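Side-chain contacts in exopolygalacturonase (Yersinia enterocolitica, PDB 2UVF), which hydrolyses the polygalacturonic acid of pectin, probably from a chain end, as a family 28 glycoside hydrolase: residues R288-Y293 / F397-D402; V294-K297 / E303-I306; Q373-N378 / F431-G436; K492-M497 / V527-S532. All coordinates share one frame; numbering follows the deposited sequence.

Overall arrangement
All four contacts lie in the family 28 domain, a right-handed parallel β-helix; interaction 2 is in a loop and helix outside its coils. Interactions 1 and 3 are intimately joined: their centres lie about 6 Å apart, their segments alternate along the chain, and both reach the same nickel ion, beside the galacturonate site. Interaction 2 follows directly from strand 289-293 of interaction 1; its centre is about 16 Å from that of interaction 1. Interaction 4 comes last in sequence, about 17 Å from interaction 3 and about 30 Å from interaction 2 between centres. These two lie further out on different parts of the fold, yet the side chains of A295 and K492 are each within about 12 Å of the sugar.

Interaction 1 of 4, residues R288-Y293 / F397-D402. With NI (nickel (II) ion), chain K; ADA (alpha-D-galactopyranuronic acid), chain C; SO4 (sulfate ion), chain G.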
loop_
_atom_site.group_PDB
_atom_site.type_symbol
_atom_site.label_atom_id
_atom_site.label_comp_id
_atom_site.label_asym_id
_atom_site.label_seq_id
_atom_site.Cartn_x
_atom_site.Cartn_y
_atom_site.Cartn_z
ATOM N N ARG A 288 -13.457 -11.869 13.568
ATOM C CA ARG A 288 -13.176 -12.635 12.352
ATOM C C ARG A 288 -11.844 -13.342 12.545
ATOM O O ARG A 288 -11.058 -12.948 13.400
ATOM C CB ARG A 288 -13.147 -11.713 11.133
ATOM C CG ARG A 288 -14.482 -10.986 10.889
ATOM C CD ARG A 288 -14.490 -10.405 9.524
ATOM N NE ARG A 288 -15.642 -9.556 9.330
ATOM C CZ ARG A 288 -15.794 -8.741 8.291
ATOM N NH1 ARG A 288 -14.844 -8.679 7.366
ATOM N NH2 ARG A 288 -16.890 -7.998 8.173
ATOM N N SER A 289 -11.605 -14.408 11.795
ATOM C CA SER A 289 -10.335 -15.132 11.913
ATOM C C SER A 289 -9.253 -14.502 11.016
ATOM O O SER A 289 -9.507 -14.219 9.840
ATOM C CB SER A 289 -10.540 -16.595 11.541
ATOM O OG SER A 289 -10.312 -16.778 10.152
ATOM N N LEU A 290 -8.072 -14.256 11.591
ATOM C CA LEU A 290 -6.875 -13.873 10.819
ATOM C C LEU A 290 -5.813 -14.959 10.853
ATOM O O LEU A 290 -5.492 -15.451 11.942
ATOM C CB LEU A 290 -6.244 -12.617 11.409
ATOM C CG LEU A 290 -6.884 -11.288 11.096
ATOM C CD1 LEU A 290 -6.159 -10.244 11.896
ATOM C CD2 LEU A 290 -6.795 -11.007 9.600
ATOM N N PRO A 291 -5.228 -15.307 9.672
ATOM C CA PRO A 291 -4.068 -16.209 9.652
ATOM C C PRO A 291 -2.822 -15.542 10.197
ATOM O O PRO A 291 -2.630 -14.332 9.999
ATOM C CB PRO A 291 -3.869 -16.519 8.156
ATOM C CG PRO A 291 -4.385 -15.307 7.456
ATOM C CD PRO A 291 -5.616 -14.901 8.301
ATOM N N GLN A 292 -1.984 -16.325 10.874
ATOM C CA GLN A 292 -0.739 -15.825 11.429
ATOM C C GLN A 292 0.411 -16.655 10.863
ATOM O O GLN A 292 0.407 -17.868 10.990
ATOM C CB GLN A 292 -0.769 -15.928 12.959
ATOM C CG GLN A 292 -1.985 -15.223 13.597
ATOM C CD GLN A 292 -1.758 -13.741 13.744
ATOM O OE1 GLN A 292 -2.159 -12.933 12.887
ATOM N NE2 GLN A 292 -1.105 -13.365 14.819
ATOM N N TYR A 293 1.379 -15.992 10.233
ATOM C CA TYR A 293 2.505 -16.656 9.601
ATOM C C TYR A 293 3.749 -16.450 10.449
ATOM O O TYR A 293 3.915 -15.396 11.094
ATOM C CB TYR A 293 2.669 -16.165 8.160
ATOM C CG TYR A 293 1.448 -16.467 7.318
ATOM C CD1 TYR A 293 1.164 -17.785 6.925
ATOM C CD2 TYR A 293 0.543 -15.454 6.960
ATOM C CE1 TYR A 293 0.035 -18.088 6.190
ATOM C CE2 TYR A 293 -0.605 -15.742 6.199
ATOM C CZ TYR A 293 -0.852 -17.062 5.824
ATOM O OH TYR A 293 -1.959 -17.371 5.062
ATOM N N PHE A 397 -7.890 -3.585 3.354
ATOM C CA PHE A 397 -7.586 -4.012 4.716
ATOM C C PHE A 397 -6.105 -4.446 4.740
ATOM O O PHE A 397 -5.695 -5.229 3.904
ATOM C CB PHE A 397 -8.512 -5.169 5.133
ATOM C CG PHE A 397 -8.175 -5.803 6.478
ATOM C CD1 PHE A 397 -8.808 -5.385 7.651
ATOM C CD2 PHE A 397 -7.261 -6.855 6.559
ATOM C CE1 PHE A 397 -8.512 -5.977 8.866
ATOM C CE2 PHE A 397 -6.959 -7.450 7.776
ATOM C CZ PHE A 397 -7.584 -7.011 8.926
ATOM N N PHE A 398 -5.318 -3.920 5.679
ATOM C CA PHE A 398 -3.874 -4.272 5.788
ATOM C C PHE A 398 -3.584 -4.929 7.133
ATOM O O PHE A 398 -3.843 -4.343 8.170
ATOM C CB PHE A 398 -2.948 -3.057 5.620
ATOM C CG PHE A 398 -2.902 -2.499 4.232
ATOM C CD1 PHE A 398 -1.976 -2.973 3.298
ATOM C CD2 PHE A 398 -3.765 -1.474 3.854
ATOM C CE1 PHE A 398 -1.938 -2.442 1.995
ATOM C CE2 PHE A 398 -3.721 -0.940 2.581
ATOM C CZ PHE A 398 -2.811 -1.426 1.649
ATOM N N ASP A 399 -3.059 -6.158 7.086
ATOM C CA ASP A 399 -2.463 -6.852 8.239
ATOM C C ASP A 399 -1.241 -7.601 7.651
ATOM O O ASP A 399 -1.367 -8.691 7.068
ATOM C CB ASP A 399 -3.488 -7.817 8.880
ATOM C CG ASP A 399 -3.092 -8.265 10.258
ATOM O OD1 ASP A 399 -3.056 -7.411 11.166
ATOM O OD2 ASP A 399 -2.842 -9.487 10.451
ATOM N N THR A 400 -0.068 -6.987 7.761
ATOM C CA THR A 400 1.054 -7.347 6.899
ATOM C C THR A 400 2.286 -7.715 7.725
ATOM O O THR A 400 2.402 -7.335 8.878
ATOM C CB THR A 400 1.373 -6.187 5.902
ATOM O OG1 THR A 400 1.669 -4.997 6.635
ATOM C CG2 THR A 400 0.194 -5.897 4.974
ATOM N N GLY A 401 3.197 -8.468 7.115
ATOM C CA GLY A 401 4.431 -8.870 7.758
ATOM C C GLY A 401 5.435 -7.742 7.815
ATOM O O GLY A 401 6.318 -7.765 8.665
ATOM N N ASP A 402 5.290 -6.763 6.924
ATOM C CA ASP A 402 6.190 -5.601 6.876
ATOM C C ASP A 402 5.395 -4.312 6.675
ATOM O O ASP A 402 4.272 -4.182 7.199
ATOM C CB ASP A 402 7.241 -5.783 5.766
ATOM C CG ASP A 402 8.563 -5.126 6.110
ATOM O OD1 ASP A 402 8.667 -3.897 5.941
ATOM O OD2 ASP A 402 9.491 -5.834 6.563
HETATM NI NI NI K . 6.364 -7.702 10.746
HETATM C C1 ADA C . 11.460 -3.442 4.698
HETATM C C2 ADA C . 11.339 -4.112 3.313
HETATM C C3 ADA C . 12.770 -4.510 2.886
HETATM C C4 ADA C . 13.479 -3.196 2.516
HETATM C C5 ADA C . 13.554 -2.367 3.812
HETATM C C6 ADA C . 14.187 -0.981 3.550
HETATM O O1 ADA C . 12.129 -4.276 5.689
HETATM O O2 ADA C . 10.437 -5.195 3.300
HETATM O O3 ADA C . 12.805 -5.513 1.840
HETATM O O4 ADA C . 12.625 -2.471 1.596
HETATM O O5 ADA C . 12.218 -2.215 4.464
HETATM O O6B ADA C . 13.436 -0.058 3.143
HETATM O O6A ADA C . 15.419 -0.849 3.763
HETATM S S SO4 G . -10.869 -9.216 6.824
HETATM O O1 SO4 G . -11.606 -9.042 5.569
HETATM O O2 SO4 G . -11.796 -9.695 7.846
HETATM O O3 SO4 G . -9.763 -10.165 6.706
HETATM O O4 SO4 G . -10.308 -7.928 7.199
HETATM O O HOH W 1 -2.532 -11.642 8.786
HETATM O O HOH W 2 4.057 -6.998 10.863
HETATM O O HOH W 3 6.609 -7.814 12.934
HETATM O O HOH W 4 8.672 -8.658 10.578
#
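L290 of strand 289-293 rests against F397 and D399 on a strand of the right-handed parallel β-helix, so that the outer hairpin of strands 280-283 and 289-293 lies over the side of the solenoid. The two branches of the leucine part company. L290 CD2 makes the apolar contact, meeting the F397 ring obliquely, 4.0 Å from F397 CE2, while L290 CD1 lies against the carboxylate of D399, 3.7 Å from D399 OD2.

Polar links run through that carboxylate. OD1 of D399 is held by a salt bridge to R432 and by the backbone N of M433; OD2 receives a water 2.7 Å away that also donates to the carbonyl O of P291, tying the two strands together without a direct hydrogen bond.

A sulfate, probably from the crystallisation liquor, occupies the far end. With CG anti to the backbone N (chi1 173°), the F397 ring turns one face to it, and the sulfur sits over the ring centre. R288 NH1 donates to sulfate O2 over 3.2 Å with an N-H...O angle of 157°, and Y94 OH also binds the ion.

Beyond D399 the chain enters the metal and sugar sites. G401 O coordinates nickel at 2.1 Å. D402 OD2 accepts a hydrogen bond from galacturonate O1, and D402 OD1 lies 3.1 Å from the sugar's C1.

Interaction 2 of 4, residues V294-K297 / E303-I306; sequences VASK and EDGI
S296 and D304 form a short side-chain hydrogen bond at the protein surface, closing the loop that runs from strand 289-293 into helix 301-304. S296 OG donates to D304 OD2 across 2.6 Å and engages the anti lone pair, the one turned away from OD1. The serine hydroxyl is carried to this point by a chi1 of -167°, which sets OG trans to the amide nitrogen. The backbone itself places S296 CB 3.1 Å from D304 OD2. The same carboxylate oxygen is gripped a second time by a water 3.0 Å away, which in turn donates to the carbonyl O of A295.

This loop stands outside the coils of the parallel β-helix, and backbone hydrogen bonds of V294 and of D304 with L275 hold its two ends together. V294 crosses the D304 side chain at about a right angle. Its CG1 is pressed tightly against D304 CB at 3.3 Å, whereas its CG2 flanks the carboxylate, 3.7 Å from OD1; one apolar residue thus lines the stem and the head of the aspartate at once. A295 points away from the helix, and its methyl group touches D376, a ligand of the nickel ion.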
loop_
_atom_site.group_PDB
_atom_site.type_symbol
_atom_site.label_atom_id
_atom_site.label_comp_id
_atom_site.label_asym_id
_atom_site.label_seq_id
_atom_site.Cartn_x
_atom_site.Cartn_y
_atom_site.Cartn_z
ATOM N N VAL A 294 4.594 -17.483 10.504
ATOM C CA VAL A 294 5.764 -17.450 11.388
ATOM C C VAL A 294 6.685 -16.270 11.042
ATOM O O VAL A 294 6.909 -15.976 9.848
ATOM C CB VAL A 294 6.546 -18.824 11.378
ATOM C CG1 VAL A 294 7.198 -19.090 10.029
ATOM C CG2 VAL A 294 7.583 -18.884 12.509
ATOM N N ALA A 295 7.192 -15.604 12.085
ATOM C CA ALA A 295 8.207 -14.549 11.946
ATOM C C ALA A 295 9.631 -15.093 11.988
ATOM O O ALA A 295 10.134 -15.527 13.035
ATOM C CB ALA A 295 8.010 -13.421 12.994
ATOM N N SER A 296 10.292 -15.050 10.835
ATOM C CA SER A 296 11.572 -15.743 10.661
ATOM C C SER A 296 12.739 -14.790 10.417
ATOM O O SER A 296 12.548 -13.576 10.329
ATOM C CB SER A 296 11.450 -16.742 9.516
ATOM O OG SER A 296 12.544 -17.643 9.480
ATOM N N LYS A 297 13.944 -15.356 10.320
ATOM C CA LYS A 297 15.141 -14.626 9.863
ATOM C C LYS A 297 16.027 -15.506 8.959
ATOM O O LYS A 297 15.675 -16.657 8.673
ATOM C CB LYS A 297 15.911 -14.016 11.044
ATOM C CG LYS A 297 16.331 -15.001 12.093
ATOM C CD LYS A 297 16.760 -14.316 13.351
ATOM C CE LYS A 297 16.928 -15.360 14.443
ATOM N NZ LYS A 297 17.406 -14.789 15.720
ATOM N N GLU A 303 13.957 -23.757 9.279
ATOM C CA GLU A 303 12.845 -24.212 10.135
ATOM C C GLU A 303 11.456 -23.667 9.725
ATOM O O GLU A 303 10.456 -24.372 9.830
ATOM C CB GLU A 303 13.094 -23.795 11.583
ATOM C CG GLU A 303 14.321 -24.377 12.263
ATOM C CD GLU A 303 14.666 -23.615 13.536
ATOM O OE1 GLU A 303 13.805 -22.819 14.001
ATOM O OE2 GLU A 303 15.795 -23.792 14.068
ATOM N N ASP A 304 11.402 -22.420 9.261
ATOM C CA ASP A 304 10.123 -21.690 9.155
ATOM C C ASP A 304 9.471 -21.672 7.777
ATOM O O ASP A 304 8.254 -21.539 7.666
ATOM C CB ASP A 304 10.286 -20.249 9.637
ATOM C CG ASP A 304 10.809 -20.157 11.033
ATOM O OD1 ASP A 304 10.497 -21.021 11.863
ATOM O OD2 ASP A 304 11.535 -19.196 11.326
ATOM N N GLY A 305 10.272 -21.792 6.726
ATOM C CA GLY A 305 9.769 -21.562 5.380
ATOM C C GLY A 305 9.109 -22.771 4.777
ATOM O O GLY A 305 9.203 -23.875 5.302
ATOM N N ILE A 306 8.418 -22.545 3.673
ATOM C CA ILE A 306 7.944 -23.611 2.812
ATOM C C ILE A 306 8.577 -23.301 1.447
ATOM O O ILE A 306 9.674 -23.780 1.173
ATOM C CB ILE A 306 6.402 -23.702 2.751
ATOM C CG1 ILE A 306 5.799 -23.866 4.158
ATOM C CG2 ILE A 306 5.972 -24.833 1.837
ATOM C CD1 ILE A 306 4.244 -24.035 4.146
HETATM O O HOH W 5 11.740 -17.964 14.036
#

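Interaction 3 of 4, residues Q373-N378 / F431-G436. With NI (nickel (II) ion), chain K; SO4 (sulfate ion), chain I; SO4 (sulfate ion), chain G.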
loop_
_atom_site.group_PDB
_atom_site.type_symbol
_atom_site.label_atom_id
_atom_site.label_comp_id
_atom_site.label_asym_id
_atom_site.label_seq_id
_atom_site.Cartn_x
_atom_site.Cartn_y
_atom_site.Cartn_z
ATOM N N GLN A 373 -3.404 -10.360 4.303
ATOM C CA GLN A 373 -3.302 -11.110 5.530
ATOM C C GLN A 373 -1.977 -11.892 5.500
ATOM O O GLN A 373 -1.931 -13.086 5.151
ATOM C CB GLN A 373 -4.516 -12.047 5.680
ATOM C CG GLN A 373 -5.921 -11.382 5.624
ATOM C CD GLN A 373 -7.039 -12.428 5.648
ATOM O OE1 GLN A 373 -6.866 -13.547 5.153
ATOM N NE2 GLN A 373 -8.170 -12.080 6.232
ATOM N N THR A 374 -0.899 -11.201 5.866
ATOM C CA THR A 374 0.452 -11.721 5.680
ATOM C C THR A 374 1.308 -11.503 6.919
ATOM O O THR A 374 2.522 -11.572 6.837
ATOM C CB THR A 374 1.161 -11.096 4.449
ATOM O OG1 THR A 374 1.449 -9.713 4.691
ATOM C CG2 THR A 374 0.292 -11.190 3.195
ATOM N N TYR A 375 0.674 -11.235 8.061
ATOM C CA TYR A 375 1.377 -11.117 9.326
ATOM C C TYR A 375 1.729 -12.529 9.728
ATOM O O TYR A 375 0.849 -13.394 9.670
ATOM C CB TYR A 375 0.478 -10.480 10.396
ATOM C CG TYR A 375 1.191 -10.249 11.708
ATOM C CD1 TYR A 375 1.972 -9.117 11.893
ATOM C CD2 TYR A 375 1.099 -11.164 12.757
ATOM C CE1 TYR A 375 2.650 -8.902 13.066
ATOM C CE2 TYR A 375 1.752 -10.932 13.946
ATOM C CZ TYR A 375 2.523 -9.789 14.088
ATOM O OH TYR A 375 3.209 -9.539 15.261
ATOM N N ASP A 376 2.980 -12.805 10.104
ATOM C CA ASP A 376 4.087 -11.839 10.134
ATOM C C ASP A 376 5.218 -12.319 9.199
ATOM O O ASP A 376 6.344 -12.532 9.637
ATOM C CB ASP A 376 4.611 -11.707 11.570
ATOM C CG ASP A 376 5.461 -10.487 11.771
ATOM O OD1 ASP A 376 6.079 -10.362 12.852
ATOM O OD2 ASP A 376 5.521 -9.639 10.852
ATOM N N ALA A 377 4.891 -12.500 7.923
ATOM C CA ALA A 377 5.837 -12.958 6.914
ATOM C C ALA A 377 6.981 -11.947 6.714
ATOM O O ALA A 377 6.732 -10.785 6.359
ATOM C CB ALA A 377 5.112 -13.244 5.618
ATOM N N ASN A 378 8.214 -12.380 6.991
ATOM C CA ASN A 378 9.401 -11.498 6.899
ATOM C C ASN A 378 9.516 -10.848 5.523
ATOM O O ASN A 378 9.549 -11.543 4.498
ATOM C CB ASN A 378 10.686 -12.252 7.248
ATOM C CG ASN A 378 11.837 -11.318 7.681
ATOM O OD1 ASN A 378 11.627 -10.200 8.161
ATOM N ND2 ASN A 378 13.058 -11.792 7.516
ATOM N N PHE A 431 -5.725 0.096 8.332
ATOM C CA PHE A 431 -4.422 -0.515 8.594
ATOM C C PHE A 431 -4.496 -1.202 9.943
ATOM O O PHE A 431 -4.857 -0.558 10.927
ATOM C CB PHE A 431 -3.299 0.536 8.585
ATOM C CG PHE A 431 -3.219 1.320 7.310
ATOM C CD1 PHE A 431 -2.359 0.932 6.293
ATOM C CD2 PHE A 431 -4.002 2.463 7.130
ATOM C CE1 PHE A 431 -2.286 1.657 5.094
ATOM C CE2 PHE A 431 -3.938 3.200 5.946
ATOM C CZ PHE A 431 -3.073 2.801 4.920
ATOM N N ARG A 432 -4.249 -2.505 9.980
ATOM C CA ARG A 432 -4.107 -3.203 11.240
ATOM C C ARG A 432 -2.606 -3.312 11.524
ATOM O O ARG A 432 -1.936 -2.310 11.568
ATOM C CB ARG A 432 -4.830 -4.559 11.237
ATOM C CG ARG A 432 -5.200 -5.071 12.631
ATOM C CD ARG A 432 -6.060 -6.329 12.555
ATOM N NE ARG A 432 -6.206 -6.975 13.850
ATOM C CZ ARG A 432 -5.283 -7.747 14.421
ATOM N NH1 ARG A 432 -5.519 -8.285 15.618
ATOM N NH2 ARG A 432 -4.112 -7.971 13.812
ATOM N N MET A 433 -2.073 -4.512 11.693
ATOM C CA MET A 433 -0.632 -4.645 11.956
ATOM C C MET A 433 0.213 -4.427 10.716
ATOM O O MET A 433 -0.253 -4.604 9.584
ATOM C CB MET A 433 -0.289 -5.960 12.694
ATOM C CG MET A 433 -1.027 -6.034 14.010
ATOM S SD MET A 433 -0.578 -7.269 15.179
ATOM C CE MET A 433 1.159 -6.947 15.412
ATOM N N GLY A 434 1.452 -4.000 10.947
ATOM C CA GLY A 434 2.399 -3.734 9.868
ATOM C C GLY A 434 3.422 -2.749 10.378
ATOM O O GLY A 434 3.224 -2.157 11.421
ATOM N N HIS A 435 4.507 -2.565 9.636
ATOM C CA HIS A 435 5.651 -1.811 10.120
ATOM C C HIS A 435 5.453 -0.314 9.929
ATOM O O HIS A 435 6.248 0.486 10.411
ATOM C CB HIS A 435 6.938 -2.259 9.403
ATOM C CG HIS A 435 7.427 -3.612 9.799
ATOM N ND1 HIS A 435 6.611 -4.571 10.364
ATOM C CD2 HIS A 435 8.652 -4.180 9.682
ATOM C CE1 HIS A 435 7.315 -5.666 10.587
ATOM N NE2 HIS A 435 8.551 -5.461 10.165
ATOM N N GLY A 436 4.398 0.058 9.204
ATOM C CA GLY A 436 4.079 1.457 9.025
ATOM C C GLY A 436 2.985 1.567 7.996
ATOM O O GLY A 436 3.044 0.915 6.968
HETATM NI NI NI K . 6.364 -7.702 10.746
HETATM S S SO4 I . 14.271 -7.515 8.338
HETATM O O1 SO4 I . 12.902 -7.623 8.840
HETATM O O2 SO4 I . 15.165 -7.380 9.484
HETATM O O3 SO4 I . 14.634 -8.723 7.597
HETATM O O4 SO4 I . 14.381 -6.352 7.453
HETATM S S SO4 G . -10.869 -9.216 6.824
HETATM O O1 SO4 G . -11.606 -9.042 5.569
HETATM O O2 SO4 G . -11.796 -9.695 7.846
HETATM O O3 SO4 G . -9.763 -10.165 6.706
HETATM O O4 SO4 G . -10.308 -7.928 7.199
HETATM O O HOH W 3 6.609 -7.814 12.934
HETATM O O HOH W 2 4.057 -6.998 10.863
HETATM O O HOH W 4 8.672 -8.658 10.578
#
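M433 folds over the ring of Y375, and each atom of its side chain can be followed along that ring. M433 CB already lies above the ring plane, just outside its rim, 4.0 Å from Y375 CD1. The chain runs on through CG to SD, which lies over the same face of the ring, 4.3 Å from the centroid and 19° off the ring normal, displaced toward the rim. A bend at the last torsion (chi3 56°) then turns the methyl group across the phenol end: M433 CE approaches Y375 CE1 at 3.4 Å and the hydroxyl OH at 3.3 Å.

The opposite face of the tyrosine is taken by D376, whose CB stands over the ring centre. The peptide bond between Y375 and D376 is cis, consistent with the aspartate CB lying over the ring; the tyrosine is sandwiched between its own neighbour and a methionine from the loop two coils further on. D399 and Q292 also touch Y375.

From its place above the ring, D376 sends its carboxylate to the metal. OD2 binds nickel at 2.1 Å, and OD1 accepts a hydrogen bond of 2.6 Å from a water that is itself a nickel ligand, so both oxygens serve the ion. G401 O and two further waters complete the ligands modelled. H435 faces D376 across the nickel, with D376 OD2 oblique to its ring; the very short approach of H435 CE1 to the ion is doubtful. The pairing is a Met-aromatic contact between two loops of the parallel β-helix, set beside a nickel site next to the galacturonate pocket.

Interaction 4 of 4, residues K492-M497 / V527-S532; sequences KQVMVM and VTVDNS
The K492-Q493 peptide is the flat group that meets S532: the serine hydroxyl lies over one of its faces, with S532 OG 3.7 Å from K492 C. The hydrogen bond that S532 OG donates to K492 O is weak, long at 3.4 Å and with OG beside the C=O bond. The Q493 side chain leaves its backbone away from strand 527-532, and its NE2 is held by E540 and by the carbonyl of P537.

Deeper in, the contact is wholly aliphatic. V494 and V529 reach toward each other tip to tip. V529 CG2 inserts toward both branches of V494, 3.6 Å from CG2 and 3.9 Å from CG1. In V494 it is CG1 that lies opposite the main-chain nitrogen (chi1 175°), leaving CG2 beside that N and turned to the partner. L561 touches both valines, and M487 adds to the packing around V529.

The backbone turns a corner at V494, whose backbone hydrogen-bonds with L465 and S538 in the neighbouring coils. Buried valines facing each other across the interior, one from a corner and one from a strand of another face, are typical of the hydrophobic core of a parallel β-helix.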
loop_
_atom_site.group_PDB
_atom_site.type_symbol
_atom_site.label_atom_id
_atom_site.label_comp_id
_atom_site.label_asym_id
_atom_site.label_seq_id
_atom_site.Cartn_x
_atom_site.Cartn_y
_atom_site.Cartn_z
ATOM N N LYS A 492 4.507 1.566 17.984
ATOM C CA LYS A 492 5.776 2.277 18.182
ATOM C C LYS A 492 5.641 3.791 18.241
ATOM O O LYS A 492 5.780 4.391 19.310
ATOM C CB LYS A 492 6.814 1.913 17.107
ATOM C CG LYS A 492 7.234 0.460 17.013
ATOM C CD LYS A 492 8.432 0.374 16.025
ATOM C CE LYS A 492 8.855 -1.068 15.715
ATOM N NZ LYS A 492 8.784 -2.007 16.884
ATOM N N GLN A 493 5.398 4.408 17.090
ATOM C CA GLN A 493 5.449 5.856 16.972
ATOM C C GLN A 493 4.389 6.393 16.038
ATOM O O GLN A 493 3.896 5.668 15.190
ATOM C CB GLN A 493 6.809 6.245 16.434
ATOM C CG GLN A 493 7.957 5.671 17.252
ATOM C CD GLN A 493 9.268 5.920 16.592
ATOM O OE1 GLN A 493 9.668 5.190 15.691
ATOM N NE2 GLN A 493 9.938 6.962 17.014
ATOM N N VAL A 494 4.065 7.672 16.190
ATOM C CA VAL A 494 3.108 8.370 15.337
ATOM C C VAL A 494 3.730 8.749 13.982
ATOM O O VAL A 494 3.181 8.438 12.919
ATOM C CB VAL A 494 2.553 9.642 16.052
ATOM C CG1 VAL A 494 1.658 10.426 15.144
ATOM C CG2 VAL A 494 1.837 9.284 17.368
ATOM N N MET A 495 4.853 9.456 14.033
ATOM C CA MET A 495 5.577 9.843 12.834
ATOM C C MET A 495 7.077 9.729 13.079
ATOM O O MET A 495 7.570 10.088 14.147
ATOM C CB MET A 495 5.193 11.256 12.375
ATOM C CG MET A 495 5.905 11.719 11.114
ATOM S SD MET A 495 5.302 13.279 10.458
ATOM C CE MET A 495 6.024 14.460 11.611
ATOM N N VAL A 496 7.787 9.195 12.091
ATOM C CA VAL A 496 9.257 9.201 12.091
ATOM C C VAL A 496 9.793 9.714 10.756
ATOM O O VAL A 496 9.223 9.463 9.695
ATOM C CB VAL A 496 9.883 7.818 12.414
ATOM C CG1 VAL A 496 11.357 7.967 12.765
ATOM C CG2 VAL A 496 9.170 7.164 13.558
ATOM N N MET A 497 10.868 10.486 10.847
ATOM C CA MET A 497 11.608 11.002 9.713
ATOM C C MET A 497 13.078 10.878 10.106
ATOM O O MET A 497 13.614 11.757 10.782
ATOM C CB MET A 497 11.267 12.467 9.472
ATOM C CG MET A 497 9.793 12.782 9.297
ATOM S SD MET A 497 9.552 14.518 8.858
ATOM C CE MET A 497 10.278 14.596 7.236
ATOM N N VAL A 527 -5.105 14.972 12.834
ATOM C CA VAL A 527 -4.726 13.591 13.142
ATOM C C VAL A 527 -4.842 13.380 14.648
ATOM O O VAL A 527 -4.356 14.181 15.436
ATOM C CB VAL A 527 -3.275 13.251 12.656
ATOM C CG1 VAL A 527 -2.718 11.979 13.336
ATOM C CG2 VAL A 527 -3.210 13.148 11.126
ATOM N N THR A 528 -5.501 12.295 15.027
ATOM C CA THR A 528 -5.689 11.940 16.418
ATOM C C THR A 528 -5.100 10.557 16.635
ATOM O O THR A 528 -5.325 9.650 15.835
ATOM C CB THR A 528 -7.184 11.931 16.783
ATOM O OG1 THR A 528 -7.901 11.164 15.794
ATOM C CG2 THR A 528 -7.735 13.357 16.813
ATOM N N VAL A 529 -4.321 10.418 17.693
ATOM C CA VAL A 529 -3.840 9.129 18.136
ATOM C C VAL A 529 -4.243 8.939 19.588
ATOM O O VAL A 529 -3.947 9.786 20.433
ATOM C CB VAL A 529 -2.280 9.000 18.079
ATOM C CG1 VAL A 529 -1.842 7.589 18.507
ATOM C CG2 VAL A 529 -1.733 9.341 16.713
ATOM N N ASP A 530 -4.900 7.815 19.865
ATOM C CA ASP A 530 -5.116 7.355 21.233
ATOM C C ASP A 530 -4.256 6.124 21.491
ATOM O O ASP A 530 -4.499 5.063 20.923
ATOM C CB ASP A 530 -6.584 7.027 21.474
ATOM C CG ASP A 530 -6.890 6.686 22.933
ATOM O OD1 ASP A 530 -6.067 6.919 23.854
ATOM O OD2 ASP A 530 -7.989 6.167 23.158
ATOM N N ASN A 531 -3.260 6.292 22.358
ATOM C CA ASN A 531 -2.354 5.232 22.787
ATOM C C ASN A 531 -1.282 4.896 21.772
ATOM O O ASN A 531 -1.559 4.668 20.586
ATOM C CB ASN A 531 -3.101 3.950 23.186
ATOM C CG ASN A 531 -4.137 4.181 24.273
ATOM O OD1 ASN A 531 -5.202 3.558 24.269
ATOM N ND2 ASN A 531 -3.828 5.064 25.208
ATOM N N SER A 532 -0.053 4.891 22.263
ATOM C CA SER A 532 1.092 4.375 21.539
ATOM C C SER A 532 1.819 3.606 22.631
ATOM O O SER A 532 2.231 4.203 23.638
ATOM C CB SER A 532 1.958 5.507 21.028
ATOM O OG SER A 532 2.527 5.206 19.763
#